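Local coordinates for histidinol dehydrogenase (Elizabethkingia anophelis NUHP1, PDB 6AN0), which catalyses the last step of L-histidine biosynthesis, the zinc-dependent oxidation of L-histidinol to L-histidine in two successive steps that each consume NAD+, at the interface of chains A and B. Numbering follows the deposited sequence. Chains: chain A/B, Histidinol dehydrogenase.

Contact 1: the interface of chains A and B. Residues chain A 111, 113, 119-121, 395-396; chain B 100, 103, 367, 369.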
ATOM      1  N   ILE A 111      -2.969  12.294 -20.622  1.00 21.62           N
ATOM      2  CA  ILE A 111      -4.229  12.985 -20.377  1.00 22.04           C
ATOM      3  C   ILE A 111      -3.980  14.474 -20.560  1.00 24.90           C
ATOM      4  O   ILE A 111      -3.115  15.049 -19.887  1.00 26.76           O
ATOM      5  CB  ILE A 111      -4.759  12.692 -18.960  1.00 21.32           C
ATOM      6  CG1 ILE A 111      -4.819  11.180 -18.696  1.00 27.41           C
ATOM      7  CG2 ILE A 111      -6.081  13.412 -18.689  1.00 27.01           C
ATOM      8  CD1 ILE A 111      -5.681  10.404 -19.665  1.00 30.55           C
ATOM      9  N   THR A 113      -5.387  17.516 -19.406  1.00 23.38           N
ATOM     10  CA  THR A 113      -6.411  17.929 -18.448  1.00 24.24           C
ATOM     11  C   THR A 113      -7.040  19.248 -18.850  1.00 26.06           C
ATOM     12  O   THR A 113      -8.242  19.459 -18.647  1.00 32.70           O
ATOM     13  CB  THR A 113      -5.818  18.014 -17.038  1.00 32.26           C
ATOM     14  OG1 THR A 113      -4.664  18.863 -17.049  1.00 24.21           O
ATOM     15  CG2 THR A 113      -5.397  16.633 -16.572  1.00 28.02           C
ATOM     16  N   CYS A 119      -0.604  15.249 -18.504  1.00 18.81           N
ATOM     17  CA  CYS A 119      -0.266  14.484 -17.306  1.00 19.09           C
ATOM     18  C   CYS A 119      -0.376  12.991 -17.592  1.00 18.53           C
ATOM     19  O   CYS A 119      -1.248  12.556 -18.339  1.00 20.08           O
ATOM     20  CB  CYS A 119      -1.195  14.817 -16.120  1.00 23.41           C
ATOM     21  SG  CYS A 119      -1.325  16.569 -15.684  1.00 28.76           S
ATOM     22  N   TRP A 120       0.483  12.195 -16.959  1.00 18.36           N
ATOM     23  CA  TRP A 120       0.367  10.751 -17.119  1.00 17.30           C
ATOM     24  C   TRP A 120       1.115  10.077 -15.986  1.00 19.89           C
ATOM     25  O   TRP A 120       1.744  10.738 -15.155  1.00 19.18           O
ATOM     26  CB  TRP A 120       0.883  10.282 -18.492  1.00 18.42           C
ATOM     27  CG  TRP A 120       2.382  10.410 -18.720  1.00 17.09           C
ATOM     28  CD1 TRP A 120       3.326   9.436 -18.553  1.00 26.59           C
ATOM     29  CD2 TRP A 120       3.082  11.570 -19.193  1.00 24.41           C
ATOM     30  NE1 TRP A 120       4.574   9.921 -18.880  1.00 22.58           N
ATOM     31  CE2 TRP A 120       4.451  11.225 -19.283  1.00 26.83           C
ATOM     32  CE3 TRP A 120       2.687  12.862 -19.554  1.00 27.39           C
ATOM     33  CZ2 TRP A 120       5.426  12.135 -19.697  1.00 24.75           C
ATOM     34  CZ3 TRP A 120       3.662  13.767 -19.973  1.00 27.23           C
ATOM     35  CH2 TRP A 120       5.013  13.393 -20.044  1.00 25.80           C
ATOM     36  N   ARG A 121       0.985   8.754 -15.922  1.00 17.26           N
ATOM     37  CA  ARG A 121       1.738   7.955 -14.965  1.00 18.99           C
ATOM     38  C   ARG A 121       2.530   6.894 -15.702  1.00 20.77           C
ATOM     39  O   ARG A 121       2.127   6.429 -16.779  1.00 18.05           O
ATOM     40  CB  ARG A 121       0.836   7.238 -13.931  1.00 17.99           C
ATOM     41  CG  ARG A 121      -0.112   8.096 -13.160  1.00 26.76           C
ATOM     42  CD  ARG A 121      -0.608   7.322 -11.909  1.00 25.54           C
ATOM     43  NE  ARG A 121      -1.546   6.239 -12.225  1.00 25.00           N
ATOM     44  CZ  ARG A 121      -2.163   5.508 -11.298  1.00 24.09           C
ATOM     45  NH1 ARG A 121      -1.908   5.724 -10.010  1.00 24.93           N
ATOM     46  NH2 ARG A 121      -3.010   4.553 -11.644  1.00 23.43           N
ATOM     47  N   THR A 395       4.022  10.009 -11.294  1.00 18.03           N
ATOM     48  CA  THR A 395       3.251  10.924 -12.123  1.00 17.23           C
ATOM     49  C   THR A 395       4.183  11.901 -12.834  1.00 16.97           C
ATOM     50  O   THR A 395       5.220  12.308 -12.287  1.00 21.11           O
ATOM     51  CB  THR A 395       2.203  11.682 -11.307  1.00 23.98           C
ATOM     52  OG1 THR A 395       2.838  12.324 -10.203  1.00 24.16           O
ATOM     53  CG2 THR A 395       1.150  10.704 -10.779  1.00 22.77           C
ATOM     54  N   PHE A 396       3.822  12.218 -14.076  1.00 17.16           N
ATOM     55  CA  PHE A 396       4.581  13.096 -14.956  1.00 17.13           C
ATOM     56  C   PHE A 396       3.671  14.209 -15.431  1.00 20.61           C
ATOM     57  O   PHE A 396       2.497  13.967 -15.739  1.00 18.42           O
ATOM     58  CB  PHE A 396       5.116  12.343 -16.193  1.00 19.67           C
ATOM     59  CG  PHE A 396       6.223  11.365 -15.890  1.00 19.91           C
ATOM     60  CD1 PHE A 396       7.548  11.727 -16.081  1.00 23.88           C
ATOM     61  CD2 PHE A 396       5.939  10.087 -15.441  1.00 19.01           C
ATOM     62  CE1 PHE A 396       8.572  10.837 -15.807  1.00 27.26           C
ATOM     63  CE2 PHE A 396       6.967   9.188 -15.160  1.00 21.46           C
ATOM     64  CZ  PHE A 396       8.283   9.572 -15.349  1.00 20.90           C
TER
ATOM     65  N   PHE B 100      -7.989  13.900 -14.314  1.00 20.29           N
ATOM     66  CA  PHE B 100      -6.820  13.025 -14.321  1.00 22.73           C
ATOM     67  C   PHE B 100      -7.041  11.775 -13.478  1.00 24.12           C
ATOM     68  O   PHE B 100      -6.628  10.676 -13.873  1.00 20.54           O
ATOM     69  CB  PHE B 100      -5.576  13.775 -13.818  1.00 21.86           C
ATOM     70  CG  PHE B 100      -4.320  12.930 -13.823  1.00 22.30           C
ATOM     71  CD1 PHE B 100      -3.803  12.451 -15.020  1.00 23.95           C
ATOM     72  CD2 PHE B 100      -3.656  12.624 -12.640  1.00 21.32           C
ATOM     73  CE1 PHE B 100      -2.643  11.675 -15.055  1.00 24.32           C
ATOM     74  CE2 PHE B 100      -2.483  11.851 -12.658  1.00 19.10           C
ATOM     75  CZ  PHE B 100      -1.973  11.377 -13.868  1.00 24.04           C
ATOM     76  N   SER B 103      -9.247   9.102 -15.096  1.00 27.95           N
ATOM     77  CA  SER B 103      -8.603   8.339 -16.167  1.00 23.60           C
ATOM     78  C   SER B 103      -7.894   7.101 -15.635  1.00 22.51           C
ATOM     79  O   SER B 103      -7.548   6.211 -16.415  1.00 22.01           O
ATOM     80  CB  SER B 103      -7.602   9.221 -16.931  1.00 23.21           C
ATOM     81  OG  SER B 103      -6.409   9.444 -16.166  1.00 24.24           O
ATOM     82  N   SER B 367      -2.639  21.230 -11.967  1.00 29.43           N
ATOM     83  CA  SER B 367      -2.417  20.479 -13.208  1.00 25.46           C
ATOM     84  C   SER B 367      -3.289  19.232 -13.281  1.00 28.16           C
ATOM     85  O   SER B 367      -3.715  18.830 -14.374  1.00 27.89           O
ATOM     86  CB  SER B 367      -0.943  20.102 -13.348  1.00 32.25           C
ATOM     87  OG  SER B 367      -0.589  19.068 -12.441  1.00 35.62           O
ATOM     88  N   THR B 369      -2.394  16.266 -11.284  1.00 19.87           N
ATOM     89  CA  THR B 369      -1.690  15.227 -10.553  1.00 20.87           C
ATOM     90  C   THR B 369      -1.921  15.418  -9.057  1.00 21.05           C
ATOM     91  O   THR B 369      -2.411  16.459  -8.610  1.00 23.64           O
ATOM     92  CB  THR B 369      -0.193  15.272 -10.857  1.00 23.62           C
ATOM     93  OG1 THR B 369       0.326  16.563 -10.493  1.00 27.81           O
ATOM     94  CG2 THR B 369       0.057  15.043 -12.348  1.00 25.97           C
TER
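The C-terminal end of helix 84-102 in chain B drives B:Phe100 against strands 111-114 and 117-125 of chain A, where the ring meets A:Cys119, A:Ile111 and A:Arg121. CG of B:Phe100 is anti to its backbone N (chi1 -179°), which points the ring away from its helix and onto the strands. A:Cys119 CB lies over one face of the ring, 3.6 Å from CE1. A:Ile111 CG1 and A:Arg121 CG come at its rim, near CD1 and CZ. A large flat hydrocarbon suits this place, because it hides 86 Å² by reaching several strand residues at once, and A:Arg121 offers it only an aliphatic methylene. One turn on, B:Ser103 packs its CB 3.5 Å from A:Ile111 CD1, while its hydroxyl OG turns back to the carbonyl O of B:Phe100 at 2.6 Å; a small serine satisfies itself within its own chain and still accommodates the isoleucine. A polar link across is made by A:Thr113, whose OG1 donates to the carbonyl O of B:Ser367 at 2.8 Å, nearly along the C=O axis (160°). Threonine branching serves both needs, since its methyl CG2 meanwhile packs towards CB of B:Phe100. Beside it, A:Cys119 SG lies 3.9 Å from the methyl CG2 of B:Thr369. In the fold, these consecutive strands of chain A, with A:Thr395 of strand 391-399 alongside, lie across a helix end and the loop following helix 360-365 of chain B.

Contact 2: the interface of chains A and B. Residues chain A 422, 425-426, 429; chain B 254, 258, 292, 296.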
ATOM      1  N   ALA A 422       6.056  32.488  -2.518  1.00 31.43           N
ATOM      2  CA  ALA A 422       7.004  31.900  -3.461  1.00 24.61           C
ATOM      3  C   ALA A 422       6.307  30.967  -4.439  1.00 29.41           C
ATOM      4  O   ALA A 422       6.720  30.873  -5.603  1.00 27.14           O
ATOM      5  CB  ALA A 422       8.120  31.155  -2.728  1.00 24.53           C
ATOM      6  N   HIS A 425       4.937  33.275  -6.935  1.00 24.71           N
ATOM      7  CA  HIS A 425       5.973  33.906  -7.748  1.00 28.15           C
ATOM      8  C   HIS A 425       6.543  32.949  -8.792  1.00 26.58           C
ATOM      9  O   HIS A 425       6.949  33.391  -9.869  1.00 30.99           O
ATOM     10  CB  HIS A 425       7.092  34.445  -6.851  1.00 27.31           C
ATOM     11  CG  HIS A 425       8.052  35.351  -7.562  1.00 28.61           C
ATOM     12  ND1 HIS A 425       7.687  36.588  -8.051  1.00 36.60           N
ATOM     13  CD2 HIS A 425       9.360  35.193  -7.878  1.00 30.45           C
ATOM     14  CE1 HIS A 425       8.731  37.158  -8.627  1.00 32.80           C
ATOM     15  NE2 HIS A 425       9.759  36.333  -8.536  1.00 32.13           N
ATOM     16  N   ALA A 426       6.580  31.644  -8.495  1.00 25.26           N
ATOM     17  CA  ALA A 426       7.095  30.680  -9.467  1.00 23.02           C
ATOM     18  C   ALA A 426       6.240  30.644 -10.730  1.00 28.50           C
ATOM     19  O   ALA A 426       6.756  30.378 -11.824  1.00 26.40           O
ATOM     20  CB  ALA A 426       7.171  29.286  -8.838  1.00 26.56           C
ATOM     21  N   VAL A 429       6.792  34.476 -12.644  1.00 29.83           N
ATOM     22  CA  VAL A 429       7.966  34.703 -13.488  1.00 34.64           C
ATOM     23  C   VAL A 429       7.792  34.080 -14.872  1.00 34.77           C
ATOM     24  O   VAL A 429       8.287  34.624 -15.868  1.00 32.32           O
ATOM     25  CB  VAL A 429       9.252  34.207 -12.801  1.00 31.17           C
ATOM     26  CG1 VAL A 429       9.504  35.011 -11.540  1.00 27.93           C
ATOM     27  CG2 VAL A 429       9.190  32.699 -12.508  1.00 27.70           C
TER
ATOM     28  N   GLU B 254      16.224  32.267 -13.467  1.00 28.39           N
ATOM     29  CA  GLU B 254      15.157  32.911 -12.702  1.00 31.82           C
ATOM     30  C   GLU B 254      14.063  31.915 -12.348  1.00 32.81           C
ATOM     31  O   GLU B 254      13.538  31.934 -11.229  1.00 26.64           O
ATOM     32  CB  GLU B 254      14.553  34.086 -13.469  1.00 30.04           C
ATOM     33  CG  GLU B 254      13.516  34.846 -12.624  1.00 30.94           C
ATOM     34  CD  GLU B 254      12.763  35.903 -13.403  1.00 42.38           C
ATOM     35  OE1 GLU B 254      12.466  35.680 -14.597  1.00 45.64           O
ATOM     36  OE2 GLU B 254      12.463  36.957 -12.814  1.00 39.95           O
ATOM     37  N   ALA B 258      13.127  30.410  -8.487  1.00 27.36           N
ATOM     38  CA  ALA B 258      11.762  30.513  -7.976  1.00 21.21           C
ATOM     39  C   ALA B 258      11.209  29.150  -7.574  1.00 25.20           C
ATOM     40  O   ALA B 258      10.503  29.032  -6.561  1.00 24.11           O
ATOM     41  CB  ALA B 258      10.862  31.175  -9.024  1.00 20.95           C
ATOM     42  N   GLN B 292      15.751  36.914  -5.040  1.00 33.67           N
ATOM     43  CA  GLN B 292      14.339  36.616  -4.819  1.00 28.14           C
ATOM     44  C   GLN B 292      14.026  36.376  -3.349  1.00 35.49           C
ATOM     45  O   GLN B 292      12.928  36.707  -2.892  1.00 34.00           O
ATOM     46  CB  GLN B 292      13.912  35.395  -5.643  1.00 25.47           C
ATOM     47  CG  GLN B 292      13.911  35.638  -7.137  1.00 27.40           C
ATOM     48  CD  GLN B 292      13.430  34.428  -7.910  1.00 33.52           C
ATOM     49  OE1 GLN B 292      12.552  33.702  -7.446  1.00 30.68           O
ATOM     50  NE2 GLN B 292      14.006  34.199  -9.088  1.00 30.98           N
ATOM     51  N   LEU B 296      10.527  37.498  -0.022  1.00 34.22           N
ATOM     52  CA  LEU B 296       9.591  36.492   0.480  1.00 27.62           C
ATOM     53  C   LEU B 296       9.091  36.888   1.860  1.00 40.39           C
ATOM     54  O   LEU B 296       9.909  37.069   2.770  1.00 36.41           O
ATOM     55  CB  LEU B 296      10.253  35.128   0.563  1.00 32.73           C
ATOM     56  CG  LEU B 296      10.684  34.392  -0.707  1.00 36.31           C
ATOM     57  CD1 LEU B 296      10.926  32.928  -0.377  1.00 35.87           C
ATOM     58  CD2 LEU B 296       9.661  34.550  -1.805  1.00 29.87           C
TER
HETATM   59  O   HOH W   1       9.247  31.547  -6.041  1.00 27.07           O
HETATM   60  O   HOH W   2      11.991  37.166  -9.850  1.00 33.45           O
HETATM   61  O   HOH W   3      10.128  36.531 -15.985  1.00 40.30           O
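A:Ala426 and B:Ala258 bring two helices together, CB of B:Ala258 resting 3.8 Å from CA of A:Ala426; alanine suits both positions because its short side chain lets the backbones approach. On one side of this pair the methyl of A:Ala422 meets B:Leu296 through CD2, also at 3.8 Å. On the other, A:Val429 CG1 lies 3.9 Å from B:Glu254 CD, the carboxylate carbon. No direct polar bond joins the chains here; water does that work. Water 1 bridges the backbone O atoms of A:Ala422 and B:Ala258, and water 3 bridges A:Val429 O to OE1 of B:Glu254. The other carboxylate oxygen, OE2, shares water 2 with A:His425, whose NE2 is 2.7 Å from that water at the ring edge. Glutamate, extended beyond CG, can thus hold two waters with its two oxygens. The imidazole stands out from its helix with CG anti to the backbone N (chi1 -168°) and carries A:Val429 CG1 over one face, 3.2 Å above the plane. B:Gln292 OE1 approaches the ring edge in plane, 3.5 Å from CD2, with the amide turned 70° against the ring. A second-shell bond orients that amide: B:Gln292 NE2 donates to the backbone O of B:Glu254 at 3.2 Å, on a carbonyl lone pair. In the fold, helix 421-435 of chain A thereby packs on helix 253-264 of chain B, with B:Gln292 reaching in from helix 279-293.

Contact 3: the interface of chains A and B. Residues chain A 419-423; chain B 262, 265-266, 298, 365.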
ATOM      1  N   GLU A 419      -1.373  31.788   1.443  1.00 34.80           N
ATOM      2  CA  GLU A 419      -0.291  32.663   1.907  1.00 46.13           C
ATOM      3  C   GLU A 419       1.085  32.073   1.598  1.00 42.18           C
ATOM      4  O   GLU A 419       1.977  32.044   2.444  1.00 35.50           O
ATOM      5  CB  GLU A 419      -0.437  32.969   3.399  1.00 48.92           C
ATOM      6  CG  GLU A 419      -1.545  33.971   3.703  1.00 59.31           C
ATOM      7  CD  GLU A 419      -1.894  34.061   5.183  1.00 68.87           C
ATOM      8  OE1 GLU A 419      -2.901  34.721   5.511  1.00 72.93           O
ATOM      9  OE2 GLU A 419      -1.169  33.475   6.015  1.00 70.65           O
ATOM     10  N   LEU A 420       1.256  31.607   0.358  1.00 26.72           N
ATOM     11  CA  LEU A 420       2.512  31.009  -0.107  1.00 25.41           C
ATOM     12  C   LEU A 420       3.033  31.836  -1.283  1.00 29.82           C
ATOM     13  O   LEU A 420       2.835  31.491  -2.448  1.00 32.25           O
ATOM     14  CB  LEU A 420       2.316  29.557  -0.480  1.00 29.67           C
ATOM     15  CG  LEU A 420       2.000  28.629   0.701  1.00 28.17           C
ATOM     16  CD1 LEU A 420       1.796  27.182   0.243  1.00 32.74           C
ATOM     17  CD2 LEU A 420       3.102  28.705   1.746  1.00 32.53           C
ATOM     18  N   PHE A 421       3.723  32.929  -0.959  1.00 28.15           N
ATOM     19  CA  PHE A 421       4.116  33.899  -1.979  1.00 36.93           C
ATOM     20  C   PHE A 421       5.117  33.322  -2.977  1.00 32.74           C
ATOM     21  O   PHE A 421       5.071  33.660  -4.167  1.00 30.34           O
ATOM     22  CB  PHE A 421       4.697  35.152  -1.326  1.00 41.43           C
ATOM     23  CG  PHE A 421       5.265  36.126  -2.315  1.00 46.52           C
ATOM     24  CD1 PHE A 421       4.429  36.979  -3.022  1.00 55.41           C
ATOM     25  CD2 PHE A 421       6.627  36.166  -2.568  1.00 36.20           C
ATOM     26  CE1 PHE A 421       4.944  37.864  -3.947  1.00 57.72           C
ATOM     27  CE2 PHE A 421       7.149  37.053  -3.489  1.00 43.18           C
ATOM     28  CZ  PHE A 421       6.307  37.901  -4.179  1.00 50.03           C
ATOM     29  N   ALA A 422       6.056  32.488  -2.518  1.00 31.43           N
ATOM     30  CA  ALA A 422       7.004  31.900  -3.461  1.00 24.61           C
ATOM     31  C   ALA A 422       6.307  30.967  -4.439  1.00 29.41           C
ATOM     32  O   ALA A 422       6.720  30.873  -5.603  1.00 27.14           O
ATOM     33  CB  ALA A 422       8.120  31.155  -2.728  1.00 24.53           C
ATOM     34  N   HIS A 423       5.259  30.268  -3.984  1.00 24.91           N
ATOM     35  CA  HIS A 423       4.460  29.453  -4.897  1.00 26.64           C
ATOM     36  C   HIS A 423       3.828  30.316  -5.978  1.00 26.07           C
ATOM     37  O   HIS A 423       3.830  29.954  -7.160  1.00 26.21           O
ATOM     38  CB  HIS A 423       3.377  28.696  -4.124  1.00 28.88           C
ATOM     39  CG  HIS A 423       3.863  27.458  -3.440  1.00 27.10           C
ATOM     40  ND1 HIS A 423       4.705  27.490  -2.347  1.00 28.16           N
ATOM     41  CD2 HIS A 423       3.616  26.148  -3.687  1.00 28.65           C
ATOM     42  CE1 HIS A 423       4.951  26.254  -1.948  1.00 25.74           C
ATOM     43  NE2 HIS A 423       4.304  25.421  -2.746  1.00 31.68           N
TER
ATOM     44  N   SER B 262      10.054  28.133  -3.894  1.00 29.35           N
ATOM     45  CA  SER B 262       8.686  27.690  -3.647  0.52 25.20           C
ATOM     46  C   SER B 262       8.665  26.479  -2.722  1.00 27.10           C
ATOM     47  O   SER B 262       7.827  26.398  -1.818  1.00 27.10           O
ATOM     48  CB  SER B 262       7.963  27.396  -4.969  0.52 22.99           C
ATOM     49  OG  SER B 262       8.453  26.235  -5.613  0.52 25.03           O
ATOM     50  N   GLU B 265       9.978  27.567   1.100  1.00 23.07           N
ATOM     51  CA  GLU B 265       9.088  28.321   1.973  1.00 29.16           C
ATOM     52  C   GLU B 265       8.056  27.442   2.673  1.00 25.75           C
ATOM     53  O   GLU B 265       7.321  27.953   3.530  1.00 30.15           O
ATOM     54  CB  GLU B 265       8.378  29.422   1.178  1.00 25.29           C
ATOM     55  CG  GLU B 265       7.136  28.920   0.455  1.00 26.62           C
ATOM     56  CD  GLU B 265       6.362  30.027  -0.249  1.00 28.21           C
ATOM     57  OE1 GLU B 265       6.596  31.215   0.051  1.00 30.87           O
ATOM     58  OE2 GLU B 265       5.510  29.700  -1.109  1.00 34.68           O
ATOM     59  N   HIS B 266       7.980  26.148   2.342  1.00 27.47           N
ATOM     60  CA  HIS B 266       7.001  25.278   2.995  1.00 34.15           C
ATOM     61  C   HIS B 266       7.280  25.118   4.483  1.00 37.01           C
ATOM     62  O   HIS B 266       6.349  25.092   5.294  1.00 37.86           O
ATOM     63  CB  HIS B 266       6.980  23.900   2.333  1.00 25.69           C
ATOM     64  CG  HIS B 266       5.889  23.737   1.329  1.00 35.14           C
ATOM     65  ND1 HIS B 266       4.553  23.842   1.658  1.00 41.70           N
ATOM     66  CD2 HIS B 266       5.933  23.478  -0.000  1.00 40.37           C
ATOM     67  CE1 HIS B 266       3.821  23.650   0.574  1.00 45.28           C
ATOM     68  NE2 HIS B 266       4.633  23.425  -0.445  1.00 36.78           N
ATOM     69  N   ARG B 298       7.904  34.827   3.835  1.00 32.30           N
ATOM     70  CA  ARG B 298       8.389  33.678   4.590  1.00 30.14           C
ATOM     71  C   ARG B 298       9.892  33.477   4.445  1.00 33.13           C
ATOM     72  O   ARG B 298      10.362  32.330   4.475  1.00 30.85           O
ATOM     73  CB  ARG B 298       7.642  32.417   4.153  1.00 29.09           C
ATOM     74  CG  ARG B 298       6.137  32.495   4.395  1.00 34.90           C
ATOM     75  CD  ARG B 298       5.394  31.386   3.686  1.00 35.76           C
ATOM     76  NE  ARG B 298       5.752  30.058   4.177  1.00 33.11           N
ATOM     77  CZ  ARG B 298       5.133  29.448   5.183  1.00 37.10           C
ATOM     78  NH1 ARG B 298       4.138  30.059   5.819  1.00 33.91           N
ATOM     79  NH2 ARG B 298       5.515  28.231   5.561  1.00 33.34           N
ATOM     80  N   TYR B 365      -1.224  22.590  -7.139  1.00 27.60           N
ATOM     81  CA  TYR B 365      -2.547  23.198  -7.113  1.00 21.39           C
ATOM     82  C   TYR B 365      -3.488  22.699  -8.198  1.00 27.65           C
ATOM     83  O   TYR B 365      -4.641  22.370  -7.893  1.00 33.67           O
ATOM     84  CB  TYR B 365      -2.437  24.726  -7.222  1.00 29.59           C
ATOM     85  CG  TYR B 365      -1.936  25.382  -5.963  1.00 30.84           C
ATOM     86  CD1 TYR B 365      -2.745  25.467  -4.835  1.00 28.07           C
ATOM     87  CD2 TYR B 365      -0.656  25.918  -5.900  1.00 30.14           C
ATOM     88  CE1 TYR B 365      -2.291  26.072  -3.678  1.00 37.55           C
ATOM     89  CE2 TYR B 365      -0.194  26.523  -4.753  1.00 32.14           C
ATOM     90  CZ  TYR B 365      -1.009  26.589  -3.642  1.00 32.42           C
ATOM     91  OH  TYR B 365      -0.539  27.190  -2.497  1.00 30.19           O
TER
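B:Glu265 places its carboxylate at the N-terminal end of helix 421-435 of chain A, where A:Ala422 and A:His423 present backbone N-H groups. OE1 accepts from A:Ala422 N on its syn side at 2.9 Å. OE2 takes two donors: A:His423 N from above the carboxylate plane, and the imidazole ND1 at 2.7 Å, nearly straight (173° at the hydrogen) and on the anti lone pair. Ring and carboxylate are almost coplanar, which fixes the ring's rotation; glutamate suits the place, because a negative charge would be favoured at a helix N-terminus. A:His423 CG is anti to its carbonyl carbon (chi1 -80°), turning the ring towards chain B. Its far edge meets the face of B:His266, the planes 84° apart, and the two NE2 atoms lie 3.1 Å apart. In this family both histidines are zinc ligands, one from each subunit, so the carboxylate would orient a metal ligand from the second shell. A:Leu420 CD1 covers one face of the A:His423 ring and also packs 3.6 Å from OH of B:Tyr365. Towards A:Glu419 the contact is looser: that residue is poorly ordered, and its backbone O is 3.7 Å from B:Arg298 CD. B:Arg298 instead serves its own chain, gripping the carbonyl O of B:Glu265 side-on with NE and NH2, while one guanidinium face receives the methyl CD2 of A:Leu420, 3.8 Å above the plane.

Contacts 2 and 3 are neighbours, their C-alpha centres about 9 Å apart. They share A:Ala422, helix 421-435 of chain A and helix 253-264 of chain B, so the packing of contact 2 should steady the helix whose start carries chain A's zinc-ligand histidine. Contact 1 lies about 25 Å from contact 2 and 23 Å from contact 3; helix 360-365 of chain B and the loop after it link it to contact 3. Contact 3 is about 46 Å from A:Glu330; with the family's shared zinc site, this indicates that chain A's helix serves the partner's active site, consistent with a dimer of mutually contributing subunits.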